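Local atomic coordinates of Dye type peroxidase A (Streptomyces lividans 1326, PDB entry 5MJH), a protein that probably uses hydrogen peroxide to oxidise dyes and other substrates at a haem group, as in other dye-decolorising peroxidases. Residues V221-I226 with L321-Q326. Sequence-based numbering, arbitrary orientation.
Sequences VVVRRI and LFVCWQ. With HEM (protoporphyrin IX containing Fe), chain C.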
# COMPACT_ATOMS: atom_id res chain seq x y z
N VAL A 221 2.38 -18.58 -14.69
CA VAL A 221 2.83 -17.28 -14.18
C VAL A 221 4.28 -17.33 -13.73
O VAL A 221 4.72 -18.26 -13.07
CB VAL A 221 1.92 -16.78 -13.07
CG1 VAL A 221 2.04 -17.61 -11.79
CG2 VAL A 221 2.17 -15.30 -12.77
N VAL A 222 5.02 -16.30 -14.10
CA VAL A 222 6.33 -16.07 -13.56
C VAL A 222 6.28 -14.75 -12.80
O VAL A 222 5.78 -13.75 -13.34
CB VAL A 222 7.44 -16.06 -14.61
CG1 VAL A 222 8.75 -15.69 -13.94
CG2 VAL A 222 7.50 -17.40 -15.33
N VAL A 223 6.60 -14.84 -11.51
CA VAL A 223 6.72 -13.70 -10.59
C VAL A 223 8.17 -13.39 -10.38
O VAL A 223 8.96 -14.27 -10.11
CB VAL A 223 6.09 -14.08 -9.22
CG1 VAL A 223 6.24 -12.91 -8.22
CG2 VAL A 223 4.63 -14.36 -9.40
N ARG A 224 8.53 -12.11 -10.52
CA ARG A 224 9.88 -11.67 -10.20
C ARG A 224 9.79 -10.38 -9.35
O ARG A 224 9.18 -9.38 -9.77
CB ARG A 224 10.67 -11.38 -11.47
CG ARG A 224 10.63 -12.57 -12.44
CD ARG A 224 11.55 -13.71 -12.02
NE ARG A 224 12.97 -13.38 -12.23
CZ ARG A 224 13.99 -14.23 -12.26
NH1 ARG A 224 13.80 -15.54 -12.08
NH2 ARG A 224 15.23 -13.77 -12.47
N ARG A 225 10.35 -10.44 -8.15
CA ARG A 225 10.51 -9.24 -7.36
C ARG A 225 11.76 -8.54 -7.89
O ARG A 225 12.87 -8.98 -7.60
CB ARG A 225 10.62 -9.57 -5.90
CG ARG A 225 10.80 -8.34 -5.01
CD ARG A 225 11.13 -8.76 -3.59
NE ARG A 225 11.28 -7.65 -2.64
CZ ARG A 225 10.25 -7.06 -2.02
NH1 ARG A 225 8.99 -7.43 -2.28
NH2 ARG A 225 10.48 -6.04 -1.16
N ILE A 226 11.57 -7.44 -8.61
CA ILE A 226 12.66 -6.77 -9.25
C ILE A 226 12.82 -5.43 -8.57
O ILE A 226 11.99 -4.55 -8.74
CB ILE A 226 12.41 -6.54 -10.76
CG1 ILE A 226 11.96 -7.83 -11.44
CG2 ILE A 226 13.70 -6.07 -11.39
CD1 ILE A 226 11.71 -7.67 -12.92
N LEU A 321 6.93 -5.61 -8.86
CA LEU A 321 6.45 -6.99 -8.75
C LEU A 321 6.00 -7.38 -10.14
O LEU A 321 4.85 -7.20 -10.53
CB LEU A 321 5.36 -7.14 -7.72
CG LEU A 321 5.63 -6.73 -6.29
CD1 LEU A 321 4.39 -7.08 -5.48
CD2 LEU A 321 6.87 -7.38 -5.70
N PHE A 322 6.95 -7.83 -10.91
CA PHE A 322 6.71 -8.29 -12.28
C PHE A 322 5.97 -9.62 -12.28
O PHE A 322 6.41 -10.55 -11.67
CB PHE A 322 8.07 -8.47 -12.94
CG PHE A 322 8.03 -8.92 -14.35
CD1 PHE A 322 7.88 -8.02 -15.34
CD2 PHE A 322 8.19 -10.27 -14.67
CE1 PHE A 322 7.90 -8.40 -16.68
CE2 PHE A 322 8.20 -10.67 -16.00
CZ PHE A 322 8.01 -9.71 -17.00
N VAL A 323 4.81 -9.64 -12.91
CA VAL A 323 3.98 -10.82 -12.99
C VAL A 323 3.64 -10.95 -14.44
O VAL A 323 3.09 -10.02 -15.04
CB VAL A 323 2.72 -10.65 -12.15
CG1 VAL A 323 1.84 -11.88 -12.28
CG2 VAL A 323 3.05 -10.39 -10.69
N CYS A 324 4.02 -12.08 -15.04
CA CYS A 324 3.77 -12.32 -16.45
C CYS A 324 3.14 -13.68 -16.67
O CYS A 324 3.33 -14.60 -15.88
CB CYS A 324 5.03 -12.19 -17.30
SG CYS A 324 6.26 -13.48 -17.08
N TRP A 325 2.38 -13.74 -17.77
CA TRP A 325 1.45 -14.81 -18.02
C TRP A 325 1.70 -15.36 -19.44
O TRP A 325 1.81 -14.58 -20.39
CB TRP A 325 0.01 -14.27 -17.92
CG TRP A 325 -0.36 -13.85 -16.56
CD1 TRP A 325 -0.35 -12.57 -16.04
CD2 TRP A 325 -0.84 -14.70 -15.52
NE1 TRP A 325 -0.73 -12.59 -14.73
CE2 TRP A 325 -1.08 -13.89 -14.39
CE3 TRP A 325 -1.06 -16.09 -15.43
CZ2 TRP A 325 -1.52 -14.42 -13.18
CZ3 TRP A 325 -1.56 -16.62 -14.22
CH2 TRP A 325 -1.78 -15.78 -13.11
N GLN A 326 1.76 -16.68 -19.55
CA GLN A 326 2.03 -17.35 -20.81
C GLN A 326 1.56 -18.81 -20.81
O GLN A 326 1.52 -19.46 -19.77
CB GLN A 326 3.51 -17.31 -21.12
CG GLN A 326 4.41 -17.92 -20.06
CD GLN A 326 5.16 -16.88 -19.25
OE1 GLN A 326 6.15 -16.27 -19.71
NE2 GLN A 326 4.70 -16.65 -18.04
CHA HEM C . 7.91 -3.57 -22.24
CHB HEM C . 9.71 -1.65 -18.15
CHC HEM C . 11.13 -6.08 -16.72
CHD HEM C . 9.27 -7.95 -20.79
C1A HEM C . 8.28 -2.69 -21.25
C2A HEM C . 8.09 -1.28 -21.33
C3A HEM C . 8.60 -0.78 -20.18
C4A HEM C . 9.12 -1.84 -19.40
CMA HEM C . 8.66 0.69 -19.79
CAA HEM C . 7.49 -0.52 -22.51
CBA HEM C . 6.00 -0.23 -22.49
CGA HEM C . 5.19 -1.50 -22.66
O1A HEM C . 4.98 -1.99 -23.78
O2A HEM C . 4.79 -2.02 -21.61
C1B HEM C . 10.26 -2.70 -17.40
C2B HEM C . 10.83 -2.54 -16.10
C3B HEM C . 11.26 -3.76 -15.68
C4B HEM C . 10.88 -4.71 -16.77
CMB HEM C . 11.00 -1.22 -15.41
CAB HEM C . 11.87 -4.19 -14.42
CBB HEM C . 11.91 -3.44 -13.32
C1C HEM C . 10.78 -6.99 -17.72
C2C HEM C . 11.05 -8.38 -17.71
C3C HEM C . 10.53 -8.93 -18.90
C4C HEM C . 9.88 -7.82 -19.58
CMC HEM C . 11.81 -9.07 -16.59
CAC HEM C . 10.54 -10.33 -19.43
CBC HEM C . 11.44 -11.25 -19.09
C1D HEM C . 8.71 -6.90 -21.46
C2D HEM C . 8.01 -7.10 -22.75
C3D HEM C . 7.64 -5.86 -23.16
C4D HEM C . 8.14 -4.93 -22.11
CMD HEM C . 7.70 -8.39 -23.50
CAD HEM C . 6.86 -5.49 -24.40
CBD HEM C . 7.70 -5.53 -25.67
CGD HEM C . 6.89 -5.18 -26.90
O1D HEM C . 6.80 -3.95 -27.28
O2D HEM C . 6.39 -6.19 -27.49
NA HEM C . 8.93 -3.01 -20.09
NB HEM C . 10.25 -3.98 -17.74
NC HEM C . 10.14 -6.65 -18.89
ND HEM C . 8.84 -5.58 -21.16
FE HEM C . 9.54 -4.80 -19.52
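V222 and C324, and R224 and F322, form hydrogen-bonded pairs between neighbouring antiparallel strands in the C-terminal of the two ferredoxin-like halves of a dye-decolorising peroxidase. V222 N bonds C324 O at 3.0 Å and C324 N returns a bond to V222 O; R224 N meets F322 O nearly straight, whereas F322 N to R224 O bends to 135°. Packing is tightest around V221, whose branching lets CG2 press on V323 CG1 at 3.5 Å, inside usual van der Waals contact, while CB makes a CH-pi contact over the six-membered ring of W325, 3.8 Å from its centroid. Farther along this face contact loosens: V223 CG2 stays 4.5 Å from V323 CG2, and R225's long extended chain passes L321 to salt bridges with D308 and D317. No solvent side exists; all twelve residues are buried. On the opposite face R224's bent chain carries its guanidinium away to a salt bridge with D115, while F322, CG anti to the backbone N (chi1 -179°), turns one ring face to the haem, methyl CMC over its centre. An alanine in place of F322 would keep CB against I226 CD1 but remove the ring, and would probably leave CMC and the C2C-C3C edge without their packing partner. The flat phenylalanine lies along that edge, CZ 3.3 Å from haem C3C.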